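Local atomic coordinates of ankyrin repeat family protein (PDB entry 3HRA), a protein that is of unknown function but, as an ankyrin repeat protein, probably serves as a scaffold that recognises other proteins. Residues 9-12 with 13-17; 18-21 with 22-26; 43-46 with 47-51; 76-79 with 80-84; 85-88 with 89-93. All coordinates share one frame; numbering follows the deposited sequence.

Contact 1 of 5, residues 9-12 with 13-17; sequences LLEA and ANQRD
A Schellman motif closes helix 8-14 of this ankyrin fold, with the residues after the last turn reaching back to Ala12 and Ala13. Asp17 N donates to Ala12 O at 3.0 Å in a nearly straight bond (169° at the hydrogen), and Arg16 N donates to Ala13 O. Arg16, the first residue to leave helical geometry, has a positive phi of 58°, which turns the chain off the helix and toward helix 18-25. The ordinary i to i+4 ladder ends just before, with Ala13 N bonded to Leu9 O, Asn14 N to Leu10 O and, as its last step, Gln15 N to Glu11 O at 3.0 Å. On the outer surface Glu11 and Gln15 run side by side and point the same way, both extended beyond CG, with the carboxylate and amide planes only 20° apart. This alignment is contact without a polar bond, as Gln15 OE1 lies against the methylene Glu11 CG at 3.6 Å. The buried side of the same turn is made by Leu9 and by Ala12, whose methyl faces Lys20, Val21 and Ile24 of the next helix. Polar ends of the turn are used outward: Arg16 NE forms a salt bridge with Asp51, and Asp17, as N-cap of helix 18-25, accepts from Lys20 N through OD1. Inside the turn, Asp17 CB rests 3.7 Å from Ala12 O.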
loop_
_atom_site.group_PDB
_atom_site.type_symbol
_atom_site.label_atom_id
_atom_site.label_comp_id
_atom_site.label_asym_id
_atom_site.label_seq_id
_atom_site.Cartn_x
_atom_site.Cartn_y
_atom_site.Cartn_z
ATOM N N LEU A 9 -13.030 21.382 1.569
ATOM C CA LEU A 9 -12.761 20.182 0.781
ATOM C C LEU A 9 -12.684 18.954 1.680
ATOM O O LEU A 9 -13.143 17.888 1.301
ATOM C CB LEU A 9 -11.471 20.361 -0.028
ATOM C CG LEU A 9 -11.106 19.314 -1.094
ATOM C CD1 LEU A 9 -12.194 19.245 -2.182
ATOM C CD2 LEU A 9 -9.750 19.690 -1.721
ATOM N N LEU A 10 -12.102 19.102 2.872
ATOM C CA LEU A 10 -12.096 18.015 3.853
ATOM C C LEU A 10 -13.518 17.605 4.201
ATOM O O LEU A 10 -13.829 16.417 4.276
ATOM C CB LEU A 10 -11.358 18.432 5.119
ATOM C CG LEU A 10 -9.832 18.390 5.054
ATOM C CD1 LEU A 10 -9.217 19.245 6.152
ATOM C CD2 LEU A 10 -9.337 16.951 5.146
ATOM N N GLU A 11 -14.379 18.599 4.408
ATOM C CA GLU A 11 -15.777 18.340 4.737
ATOM C C GLU A 11 -16.512 17.619 3.606
ATOM O O GLU A 11 -17.254 16.667 3.860
ATOM C CB GLU A 11 -16.507 19.627 5.103
ATOM C CG GLU A 11 -17.925 19.388 5.592
ATOM C CD GLU A 11 -18.735 20.676 5.686
ATOM O OE1 GLU A 11 -18.515 21.466 6.637
ATOM O OE2 GLU A 11 -19.595 20.895 4.799
ATOM N N ALA A 12 -16.310 18.064 2.368
ATOM C CA ALA A 12 -16.865 17.373 1.205
ATOM C C ALA A 12 -16.374 15.921 1.080
ATOM O O ALA A 12 -17.156 15.041 0.726
ATOM C CB ALA A 12 -16.574 18.133 -0.083
ATOM N N ALA A 13 -15.088 15.678 1.350
ATOM C CA ALA A 13 -14.559 14.312 1.308
ATOM C C ALA A 13 -15.158 13.434 2.421
ATOM O O ALA A 13 -15.528 12.266 2.196
ATOM C CB ALA A 13 -13.025 14.322 1.385
ATOM N N ASN A 14 -15.243 13.987 3.630
ATOM C CA ASN A 14 -15.820 13.264 4.755
ATOM C C ASN A 14 -17.261 12.880 4.463
ATOM O O ASN A 14 -17.702 11.792 4.845
ATOM C CB ASN A 14 -15.726 14.087 6.041
ATOM C CG ASN A 14 -14.390 13.900 6.765
ATOM O OD1 ASN A 14 -13.755 14.874 7.187
ATOM N ND2 ASN A 14 -13.970 12.659 6.927
ATOM N N GLN A 15 -17.966 13.768 3.754
ATOM C CA GLN A 15 -19.369 13.568 3.373
ATOM C C GLN A 15 -19.557 12.733 2.104
ATOM O O GLN A 15 -20.692 12.534 1.654
ATOM C CB GLN A 15 -20.087 14.918 3.256
ATOM C CG GLN A 15 -20.312 15.578 4.616
ATOM C CD GLN A 15 -20.972 16.919 4.509
ATOM O OE1 GLN A 15 -21.031 17.670 5.483
ATOM N NE2 GLN A 15 -21.480 17.240 3.323
ATOM N N ARG A 16 -18.450 12.230 1.554
ATOM C CA ARG A 16 -18.467 11.316 0.413
ATOM C C ARG A 16 -19.182 11.962 -0.758
ATOM O O ARG A 16 -19.835 11.267 -1.545
ATOM C CB ARG A 16 -19.190 10.022 0.785
ATOM C CG ARG A 16 -18.929 9.564 2.221
ATOM C CD ARG A 16 -17.541 8.952 2.376
ATOM N NE ARG A 16 -17.345 7.840 1.447
ATOM C CZ ARG A 16 -17.679 6.572 1.680
ATOM N NH1 ARG A 16 -18.240 6.203 2.832
ATOM N NH2 ARG A 16 -17.478 5.663 0.733
ATOM N N ASP A 17 -19.053 13.287 -0.862
ATOM C CA ASP A 17 -19.864 14.073 -1.786
ATOM C C ASP A 17 -19.047 14.410 -3.028
ATOM O O ASP A 17 -18.393 15.449 -3.108
ATOM C CB ASP A 17 -20.383 15.334 -1.086
ATOM C CG ASP A 17 -21.474 16.050 -1.890
ATOM O OD1 ASP A 17 -21.572 15.823 -3.115
ATOM O OD2 ASP A 17 -22.233 16.843 -1.292
#

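Contact 2 of 5, residues 18-21 with 22-26; sequences TKKV and KEILQ
Lys20 and Glu23 both carry CG opposite the backbone N, and the lysine chain then folds at chi2 (61°), so that its ammonium swings toward the carboxylate one turn on. The pair lies on helix 18-25, which packs against helix 8-14 as the second helix of an antiparallel ankyrin-type hairpin. Lys20 NZ forms a salt bridge with Glu23 OE2 at 2.7 Å, meeting the oxygen on its syn side and 20° out of the carboxylate plane. The two chains cross obliquely, and Lys20 CE also lies against Glu23 OE2, at 3.2 Å. A water closes a small ring: it accepts from Lys20 NZ at 2.8 Å and donates to Glu23 OE1 at 2.7 Å, so both carboxylate oxygens are tied to the one ammonium, directly or through water. Glu23 OE2 takes a further hydrogen bond from Tyr4 OH, which should help fix the rotation of the group. Another side of the helix is apolar. Val21 and Leu25 run side by side, and both face helix 52-60, with Val21 on Ile54 and Leu25 on Ala57. Ile24 is directed instead toward Leu9, and its CG1 passes 3.4 Å from Lys20 O. Lys22 bears its charge away from this pair, to a salt bridge with Glu53, while its CG passes 3.5 Å from Thr18 O. The closest touch of the apolar pair is Val21 CG1 on Leu25 CD1, 3.8 Å.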
loop_
_atom_site.group_PDB
_atom_site.type_symbol
_atom_site.label_atom_id
_atom_site.label_comp_id
_atom_site.label_asym_id
_atom_site.label_seq_id
_atom_site.Cartn_x
_atom_site.Cartn_y
_atom_site.Cartn_z
ATOM N N THR A 18 -19.088 13.496 -3.989
ATOM C CA THR A 18 -18.277 13.600 -5.197
ATOM C C THR A 18 -18.552 14.916 -5.952
ATOM O O THR A 18 -17.626 15.596 -6.407
ATOM C CB THR A 18 -18.576 12.413 -6.113
ATOM O OG1 THR A 18 -18.316 11.203 -5.389
ATOM C CG2 THR A 18 -17.713 12.470 -7.365
ATOM N N LYS A 19 -19.826 15.263 -6.097
ATOM C CA LYS A 19 -20.192 16.481 -6.822
ATOM C C LYS A 19 -19.684 17.739 -6.117
ATOM O O LYS A 19 -19.185 18.659 -6.769
ATOM C CB LYS A 19 -21.702 16.550 -7.044
ATOM C CG LYS A 19 -22.221 15.429 -7.931
ATOM C CD LYS A 19 -23.732 15.542 -8.139
ATOM C CE LYS A 19 -24.371 14.157 -8.185
ATOM N NZ LYS A 19 -23.541 13.198 -8.964
ATOM N N LYS A 20 -19.806 17.783 -4.793
ATOM C CA LYS A 20 -19.266 18.912 -4.017
ATOM C C LYS A 20 -17.742 19.015 -4.128
ATOM O O LYS A 20 -17.199 20.113 -4.232
ATOM C CB LYS A 20 -19.680 18.807 -2.539
ATOM C CG LYS A 20 -19.324 20.033 -1.681
ATOM C CD LYS A 20 -20.030 21.289 -2.188
ATOM C CE LYS A 20 -19.741 22.479 -1.280
ATOM N NZ LYS A 20 -20.571 23.673 -1.603
ATOM N N VAL A 21 -17.048 17.877 -4.089
ATOM C CA VAL A 21 -15.601 17.846 -4.322
ATOM C C VAL A 21 -15.224 18.481 -5.655
ATOM O O VAL A 21 -14.349 19.342 -5.708
ATOM C CB VAL A 21 -15.030 16.420 -4.251
ATOM C CG1 VAL A 21 -13.599 16.401 -4.816
ATOM C CG2 VAL A 21 -15.043 15.945 -2.833
ATOM N N LYS A 22 -15.912 18.087 -6.723
ATOM C CA LYS A 22 -15.601 18.601 -8.051
ATOM C C LYS A 22 -15.925 20.084 -8.161
ATOM O O LYS A 22 -15.201 20.816 -8.825
ATOM C CB LYS A 22 -16.314 17.788 -9.129
ATOM C CG LYS A 22 -15.740 16.410 -9.265
ATOM C CD LYS A 22 -16.509 15.533 -10.251
ATOM C CE LYS A 22 -15.693 14.305 -10.622
ATOM N NZ LYS A 22 -16.300 13.539 -11.753
ATOM N N GLU A 23 -17.010 20.507 -7.511
ATOM C CA GLU A 23 -17.376 21.915 -7.430
ATOM C C GLU A 23 -16.240 22.731 -6.820
ATOM O O GLU A 23 -15.853 23.758 -7.358
ATOM C CB GLU A 23 -18.663 22.108 -6.606
ATOM C CG GLU A 23 -18.961 23.571 -6.258
ATOM C CD GLU A 23 -19.834 23.726 -5.010
ATOM O OE1 GLU A 23 -21.010 23.340 -5.091
ATOM O OE2 GLU A 23 -19.351 24.242 -3.956
ATOM N N ILE A 24 -15.714 22.274 -5.685
ATOM C CA ILE A 24 -14.650 23.012 -5.014
ATOM C C ILE A 24 -13.373 23.042 -5.851
ATOM O O ILE A 24 -12.692 24.062 -5.919
ATOM C CB ILE A 24 -14.355 22.431 -3.620
ATOM C CG1 ILE A 24 -15.559 22.643 -2.686
ATOM C CG2 ILE A 24 -13.084 23.059 -3.036
ATOM C CD1 ILE A 24 -15.508 21.782 -1.432
ATOM N N LEU A 25 -13.059 21.929 -6.502
ATOM C CA LEU A 25 -11.810 21.815 -7.253
ATOM C C LEU A 25 -11.803 22.718 -8.493
ATOM O O LEU A 25 -10.745 22.985 -9.077
ATOM C CB LEU A 25 -11.556 20.360 -7.656
ATOM C CG LEU A 25 -11.194 19.421 -6.509
ATOM C CD1 LEU A 25 -10.983 18.002 -7.000
ATOM C CD2 LEU A 25 -9.945 19.942 -5.768
ATOM N N GLN A 26 -12.978 23.204 -8.883
ATOM C CA GLN A 26 -13.075 24.128 -10.019
ATOM C C GLN A 26 -12.428 25.480 -9.668
ATOM O O GLN A 26 -12.039 26.242 -10.549
ATOM C CB GLN A 26 -14.537 24.297 -10.452
ATOM C CG GLN A 26 -14.747 25.115 -11.722
ATOM C CD GLN A 26 -14.981 26.610 -11.462
ATOM O OE1 GLN A 26 -15.116 27.396 -12.406
ATOM N NE2 GLN A 26 -15.040 27.004 -10.196
HETATM O O HOH W 1 -22.917 23.321 -3.181
#

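Contact 3 of 5, residues 43-46 with 47-51; sequences LNIA and VHNND
Three i to i+4 backbone bonds run through the last turns of helix 42-49 (Val47 N to Leu43 O, His48 N to Asn44 O and Asn49 N to Ile45 O), and Asp51 N then reaches back to Ala46 O at 2.9 Å. Asn44 O is gripped twice by one residue. His48 N approaches it at 3.0 Å, and His48 ND1 at 2.7 Å from the other face of the carbonyl plane, 43° out of that plane. In this bond ND1 is the donor, and so carries a proton. Chi1 of His48 (-79°) sets the ring beside its own backbone N, folded back over the preceding turn. The amide of Asn44 is turned 65° from the ring plane and brings OD1 to the ring edge, in its plane, 3.1 Å from His48 CE1; Asn44 ND2 is spent on Asp73 O. This is the terminal turn of the first helix of a predicted ankyrin repeat, 38-70, and it ends in a Schellman motif: Asn50 has positive phi and donates to Val47 O. Leu43 and Val47 line the buried side, with Leu43 CD1 4.1 Å from Val47 CG2, while Leu43 also touches Leu58 and Ile59 of helix 52-60. Along another side Ile45 and Asn49 run together in the same direction, where Ile45 CG2 lies 3.5 Å from Asn49 ND2.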
loop_
_atom_site.group_PDB
_atom_site.type_symbol
_atom_site.label_atom_id
_atom_site.label_comp_id
_atom_site.label_asym_id
_atom_site.label_seq_id
_atom_site.Cartn_x
_atom_site.Cartn_y
_atom_site.Cartn_z
ATOM N N LEU A 43 -7.428 13.772 -0.014
ATOM C CA LEU A 43 -7.067 12.582 -0.776
ATOM C C LEU A 43 -6.948 11.378 0.149
ATOM O O LEU A 43 -7.480 10.319 -0.151
ATOM C CB LEU A 43 -5.785 12.777 -1.595
ATOM C CG LEU A 43 -5.308 11.521 -2.343
ATOM C CD1 LEU A 43 -6.362 10.936 -3.308
ATOM C CD2 LEU A 43 -3.982 11.810 -3.067
ATOM N N ASN A 44 -6.271 11.542 1.283
ATOM C CA ASN A 44 -6.160 10.436 2.216
ATOM C C ASN A 44 -7.536 9.958 2.707
ATOM O O ASN A 44 -7.754 8.750 2.855
ATOM C CB ASN A 44 -5.200 10.772 3.367
ATOM C CG ASN A 44 -4.291 9.583 3.743
ATOM O OD1 ASN A 44 -4.557 8.442 3.378
ATOM N ND2 ASN A 44 -3.223 9.861 4.472
ATOM N N ILE A 45 -8.471 10.883 2.922
ATOM C CA ILE A 45 -9.819 10.510 3.358
ATOM C C ILE A 45 -10.482 9.666 2.269
ATOM O O ILE A 45 -11.066 8.606 2.541
ATOM C CB ILE A 45 -10.681 11.755 3.684
ATOM C CG1 ILE A 45 -10.150 12.439 4.949
ATOM C CG2 ILE A 45 -12.157 11.374 3.870
ATOM C CD1 ILE A 45 -10.632 13.832 5.131
ATOM N N ALA A 46 -10.377 10.129 1.030
ATOM C CA ALA A 46 -10.939 9.391 -0.105
ATOM C C ALA A 46 -10.347 7.987 -0.233
ATOM O O ALA A 46 -11.055 7.040 -0.554
ATOM C CB ALA A 46 -10.756 10.175 -1.401
ATOM N N VAL A 47 -9.050 7.847 -0.001
ATOM C CA VAL A 47 -8.418 6.531 -0.124
ATOM C C VAL A 47 -8.918 5.575 0.963
ATOM O O VAL A 47 -9.206 4.412 0.689
ATOM C CB VAL A 47 -6.871 6.624 -0.117
ATOM C CG1 VAL A 47 -6.250 5.240 -0.071
ATOM C CG2 VAL A 47 -6.396 7.369 -1.350
ATOM N N HIS A 48 -9.025 6.084 2.188
ATOM C CA HIS A 48 -9.595 5.333 3.306
ATOM C C HIS A 48 -11.021 4.869 2.990
ATOM O O HIS A 48 -11.378 3.727 3.260
ATOM C CB HIS A 48 -9.578 6.182 4.591
ATOM C CG HIS A 48 -8.237 6.235 5.268
ATOM N ND1 HIS A 48 -7.150 6.887 4.722
ATOM C CD2 HIS A 48 -7.807 5.717 6.444
ATOM C CE1 HIS A 48 -6.111 6.770 5.530
ATOM N NE2 HIS A 48 -6.482 6.061 6.582
ATOM N N ASN A 49 -11.816 5.752 2.387
ATOM C CA ASN A 49 -13.205 5.464 2.027
ATOM C C ASN A 49 -13.374 4.628 0.747
ATOM O O ASN A 49 -14.474 4.133 0.452
ATOM C CB ASN A 49 -13.980 6.770 1.835
ATOM C CG ASN A 49 -14.383 7.417 3.145
ATOM O OD1 ASN A 49 -14.672 6.739 4.121
ATOM N ND2 ASN A 49 -14.416 8.742 3.161
ATOM N N ASN A 50 -12.282 4.477 0.002
ATOM C CA ASN A 50 -12.312 3.937 -1.369
ATOM C C ASN A 50 -13.299 4.674 -2.278
ATOM O O ASN A 50 -14.020 4.060 -3.068
ATOM C CB ASN A 50 -12.536 2.419 -1.420
ATOM C CG ASN A 50 -12.062 1.808 -2.734
ATOM O OD1 ASN A 50 -11.154 2.324 -3.385
ATOM N ND2 ASN A 50 -12.683 0.694 -3.130
ATOM N N ASP A 51 -13.293 6.003 -2.172
ATOM C CA ASP A 51 -14.039 6.845 -3.090
ATOM C C ASP A 51 -13.152 7.122 -4.300
ATOM O O ASP A 51 -12.381 8.090 -4.333
ATOM C CB ASP A 51 -14.505 8.133 -2.406
ATOM C CG ASP A 51 -15.691 7.908 -1.477
ATOM O OD1 ASP A 51 -16.415 6.888 -1.605
ATOM O OD2 ASP A 51 -15.911 8.759 -0.608
#

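Contact 4 of 5, residues 76-79 with 80-84; sequences YLYA and GAQGR
Gln82 N donates to Tyr78 O at 2.9 Å, the shortest hydrogen bond between residues 76-79 and 80-84, although it is bent to 139° at the hydrogen. The same residue pair meets through its side chains. Gln82 CG stands over one face of the Tyr78 ring, 3.5 Å from the ring centroid and 15° off the normal, a CH-pi contact. Tyr78 has CG anti to its own N, which sends the ring forward along the helix, and the glutamine chain folds at chi2 so that CG rather than the amide covers it. The opposite face is stacked by the imidazole of His48, which holds the ring between two neighbours. Arg84 comes to the edge, with NH2 3.8 Å from Tyr78 CE2 and the guanidinium plane steeply inclined to the ring. Its own polar bonds go to Val47 O by NE and to His48 O by NH2. Helix 75-81 thus joins helix 42-49 in the side-by-side stacking of ankyrin repeats; the chain leaves helical geometry at Gln82, and Gly83 follows with a positive phi (77°) that suits glycine. Beyond that glycine, Arg84 N returns to Ala79 O at 3.1 Å, in the carbonyl plane, and the same oxygen takes a weak bond from Asn121 ND2. Farther back, Gly80 N donates to Tyr76 O at 3.1 Å and Ala81 N to Leu77 O at 3.0 Å. Arg84 CB touches Ala79 CB at 4.1 Å.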
loop_
_atom_site.group_PDB
_atom_site.type_symbol
_atom_site.label_atom_id
_atom_site.label_comp_id
_atom_site.label_asym_id
_atom_site.label_seq_id
_atom_site.Cartn_x
_atom_site.Cartn_y
_atom_site.Cartn_z
ATOM N N TYR A 76 -0.714 6.963 -0.860
ATOM C CA TYR A 76 -0.039 5.873 -1.565
ATOM C C TYR A 76 0.200 4.637 -0.682
ATOM O O TYR A 76 -0.124 3.517 -1.065
ATOM C CB TYR A 76 1.289 6.370 -2.140
ATOM C CG TYR A 76 2.109 5.289 -2.796
ATOM C CD1 TYR A 76 1.736 4.763 -4.034
ATOM C CD2 TYR A 76 3.257 4.800 -2.191
ATOM C CE1 TYR A 76 2.489 3.751 -4.642
ATOM C CE2 TYR A 76 4.009 3.791 -2.788
ATOM C CZ TYR A 76 3.614 3.274 -4.010
ATOM O OH TYR A 76 4.367 2.293 -4.616
ATOM N N LEU A 77 0.781 4.849 0.493
ATOM C CA LEU A 77 1.088 3.742 1.382
ATOM C C LEU A 77 -0.185 3.018 1.803
ATOM O O LEU A 77 -0.199 1.790 1.896
ATOM C CB LEU A 77 1.859 4.248 2.603
ATOM C CG LEU A 77 3.355 4.522 2.380
ATOM C CD1 LEU A 77 3.953 5.335 3.524
ATOM C CD2 LEU A 77 4.136 3.214 2.162
ATOM N N TYR A 78 -1.247 3.784 2.051
ATOM C CA TYR A 78 -2.509 3.215 2.489
ATOM C C TYR A 78 -3.197 2.466 1.340
ATOM O O TYR A 78 -3.661 1.334 1.506
ATOM C CB TYR A 78 -3.419 4.302 3.071
ATOM C CG TYR A 78 -4.609 3.725 3.803
ATOM C CD1 TYR A 78 -4.543 3.455 5.162
ATOM C CD2 TYR A 78 -5.779 3.405 3.119
ATOM C CE1 TYR A 78 -5.624 2.909 5.836
ATOM C CE2 TYR A 78 -6.876 2.851 3.790
ATOM C CZ TYR A 78 -6.789 2.609 5.141
ATOM O OH TYR A 78 -7.869 2.060 5.801
ATOM N N ALA A 79 -3.240 3.083 0.164
ATOM C CA ALA A 79 -3.845 2.418 -0.998
ATOM C C ALA A 79 -3.191 1.054 -1.283
ATOM O O ALA A 79 -3.876 0.071 -1.561
ATOM C CB ALA A 79 -3.773 3.316 -2.217
ATOM N N GLY A 80 -1.862 1.006 -1.215
ATOM C CA GLY A 80 -1.125 -0.227 -1.432
ATOM C C GLY A 80 -1.400 -1.272 -0.375
ATOM O O GLY A 80 -1.755 -2.412 -0.688
ATOM N N ALA A 81 -1.240 -0.879 0.885
ATOM C CA ALA A 81 -1.450 -1.773 2.021
ATOM C C ALA A 81 -2.863 -2.353 2.102
ATOM O O ALA A 81 -3.034 -3.496 2.512
ATOM C CB ALA A 81 -1.154 -1.044 3.307
ATOM N N GLN A 82 -3.867 -1.562 1.731
ATOM C CA GLN A 82 -5.256 -1.901 2.056
ATOM C C GLN A 82 -6.087 -2.340 0.860
ATOM O O GLN A 82 -7.306 -2.418 0.953
ATOM C CB GLN A 82 -5.939 -0.723 2.746
ATOM C CG GLN A 82 -5.317 -0.344 4.074
ATOM C CD GLN A 82 -5.423 -1.430 5.113
ATOM O OE1 GLN A 82 -6.433 -2.142 5.194
ATOM N NE2 GLN A 82 -4.383 -1.564 5.929
ATOM N N GLY A 83 -5.435 -2.623 -0.261
ATOM C CA GLY A 83 -6.114 -3.259 -1.379
ATOM C C GLY A 83 -7.003 -2.342 -2.202
ATOM O O GLY A 83 -7.934 -2.800 -2.862
ATOM N N ARG A 84 -6.730 -1.040 -2.162
ATOM C CA ARG A 84 -7.455 -0.078 -3.004
ATOM C C ARG A 84 -6.842 -0.102 -4.391
ATOM O O ARG A 84 -6.129 0.813 -4.792
ATOM C CB ARG A 84 -7.352 1.335 -2.415
ATOM C CG ARG A 84 -7.699 1.428 -0.929
ATOM C CD ARG A 84 -9.196 1.303 -0.681
ATOM N NE ARG A 84 -9.549 1.646 0.705
ATOM C CZ ARG A 84 -9.800 0.765 1.666
ATOM N NH1 ARG A 84 -9.730 -0.539 1.417
ATOM N NH2 ARG A 84 -10.114 1.188 2.887
#

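Contact 5 of 5, residues 85-88 with 89-93; sequences TEIL and AYMLK
Tyr90 supplies the aromatic ring of this turn, but it meets Ile87 through CB, 3.4 Å from Ile87 O. The ring itself leads away from the turn: it stacks with His94, and its hydroxyl is hydrogen-bonded to Asp60 OD1. Within the helix the apolar pairs carry the contact. Ile87 and Met91 run side by side in the same direction, and the terminal methyl does the touching, Met91 CE on Ile87 CG2 at 3.7 Å. Met91 reaches this place because its chain is extended beyond CG, chi2 175°, after leaving the backbone beside its own N. Leu88 and Leu92 instead cross, with Leu92 CD1 4.1 Å from Leu88 CG. Helix 85-94 forms the second arm of an ankyrin helix-turn-helix with helix 75-81, and these chains serve different neighbours: Met91 fits against Ala79 and Ile59, Ile87 against Ala55, and Leu88 against Tyr76. Ala89 shows its small methyl to Leu124 of helix 119-128. The backbone ladder is regular, with Ala89 N bonded to Thr85 O at 2.9 Å, Tyr90 N to Glu86 O, Met91 N to Ile87 O and Leu92 N to Leu88 O. At the start of the helix Thr85 OG1 is hydrogen-bonded to Asn121 OD1. Met91 CG passes 3.3 Å from Ile87 O.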
loop_
_atom_site.group_PDB
_atom_site.type_symbol
_atom_site.label_atom_id
_atom_site.label_comp_id
_atom_site.label_asym_id
_atom_site.label_seq_id
_atom_site.Cartn_x
_atom_site.Cartn_y
_atom_site.Cartn_z
ATOM N N THR A 85 -7.151 -1.152 -5.138
ATOM C CA THR A 85 -6.469 -1.449 -6.393
ATOM C C THR A 85 -6.648 -0.405 -7.488
ATOM O O THR A 85 -5.686 -0.025 -8.147
ATOM C CB THR A 85 -6.943 -2.807 -6.923
ATOM O OG1 THR A 85 -6.914 -3.750 -5.848
ATOM C CG2 THR A 85 -6.044 -3.291 -8.067
ATOM N N GLU A 86 -7.888 0.015 -7.709
ATOM C CA GLU A 86 -8.197 1.022 -8.718
ATOM C C GLU A 86 -7.454 2.332 -8.441
ATOM O O GLU A 86 -6.873 2.930 -9.347
ATOM C CB GLU A 86 -9.712 1.250 -8.753
ATOM C CG GLU A 86 -10.494 -0.062 -9.017
ATOM C CD GLU A 86 -11.050 -0.791 -7.749
ATOM O OE1 GLU A 86 -10.444 -0.804 -6.620
ATOM O OE2 GLU A 86 -12.138 -1.400 -7.914
ATOM N N ILE A 87 -7.483 2.780 -7.185
ATOM C CA ILE A 87 -6.793 4.013 -6.823
ATOM C C ILE A 87 -5.276 3.868 -6.978
ATOM O O ILE A 87 -4.623 4.761 -7.500
ATOM C CB ILE A 87 -7.164 4.482 -5.401
ATOM C CG1 ILE A 87 -8.641 4.878 -5.356
ATOM C CG2 ILE A 87 -6.279 5.649 -4.966
ATOM C CD1 ILE A 87 -9.144 5.162 -3.935
ATOM N N LEU A 88 -4.733 2.720 -6.557
ATOM C CA LEU A 88 -3.307 2.434 -6.681
ATOM C C LEU A 88 -2.864 2.441 -8.136
ATOM O O LEU A 88 -1.845 3.043 -8.477
ATOM C CB LEU A 88 -2.961 1.082 -6.046
ATOM C CG LEU A 88 -1.490 0.688 -6.117
ATOM C CD1 LEU A 88 -0.615 1.728 -5.417
ATOM C CD2 LEU A 88 -1.289 -0.706 -5.503
ATOM N N ALA A 89 -3.621 1.756 -8.986
ATOM C CA ALA A 89 -3.327 1.766 -10.418
ATOM C C ALA A 89 -3.270 3.201 -10.969
ATOM O O ALA A 89 -2.387 3.542 -11.771
ATOM C CB ALA A 89 -4.354 0.932 -11.170
ATOM N N TYR A 90 -4.218 4.038 -10.546
ATOM C CA TYR A 90 -4.244 5.421 -10.984
ATOM C C TYR A 90 -3.006 6.178 -10.496
ATOM O O TYR A 90 -2.376 6.923 -11.263
ATOM C CB TYR A 90 -5.528 6.116 -10.526
ATOM C CG TYR A 90 -5.874 7.335 -11.339
ATOM C CD1 TYR A 90 -6.485 7.211 -12.582
ATOM C CD2 TYR A 90 -5.584 8.617 -10.866
ATOM C CE1 TYR A 90 -6.817 8.332 -13.332
ATOM C CE2 TYR A 90 -5.906 9.738 -11.602
ATOM C CZ TYR A 90 -6.514 9.592 -12.834
ATOM O OH TYR A 90 -6.836 10.711 -13.567
ATOM N N MET A 91 -2.664 5.984 -9.225
ATOM C CA MET A 91 -1.481 6.625 -8.655
ATOM C C MET A 91 -0.218 6.243 -9.413
ATOM O O MET A 91 0.618 7.092 -9.685
ATOM C CB MET A 91 -1.321 6.258 -7.192
ATOM C CG MET A 91 -2.375 6.865 -6.284
ATOM S SD MET A 91 -2.159 6.243 -4.608
ATOM C CE MET A 91 -3.228 7.332 -3.662
ATOM N N LEU A 92 -0.081 4.964 -9.740
ATOM C CA LEU A 92 1.105 4.481 -10.467
ATOM C C LEU A 92 1.207 5.061 -11.888
ATOM O O LEU A 92 2.290 5.085 -12.478
ATOM C CB LEU A 92 1.114 2.953 -10.517
ATOM C CG LEU A 92 1.345 2.293 -9.152
ATOM C CD1 LEU A 92 1.151 0.776 -9.211
ATOM C CD2 LEU A 92 2.734 2.656 -8.639
ATOM N N LYS A 93 0.085 5.529 -12.434
ATOM C CA LYS A 93 0.083 6.150 -13.763
ATOM C C LYS A 93 0.146 7.678 -13.738
ATOM O O LYS A 93 0.659 8.292 -14.676
ATOM C CB LYS A 93 -1.174 5.760 -14.547
ATOM C CG LYS A 93 -1.305 4.285 -14.889
ATOM C CD LYS A 93 -2.645 4.051 -15.610
ATOM C CE LYS A 93 -3.126 2.611 -15.437
ATOM N NZ LYS A 93 -4.581 2.448 -15.765
#

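How the contacts relate
Contacts 1, 3 and 4 are the ends of three successive first-layer helices, whereas contacts 2 and 5 lie within second-layer helices that follow contacts 1 and 4. Their chemistry differs accordingly. The helix ends use backbone caps and polar chains that link one layer member to the next, with contact 3 touching both contact 1 and contact 4. The second-layer turns are joined to their hairpin partners by apolar packing, such as Gly80 on Leu88. All five are partly buried: contacts 3 and 4 each have five buried residues and none exposed, while contacts 1 and 2 carry four and three exposed residues. Contact 2 alone has a salt bridge within its turn. Val47 also reaches contact 5, through Ile87.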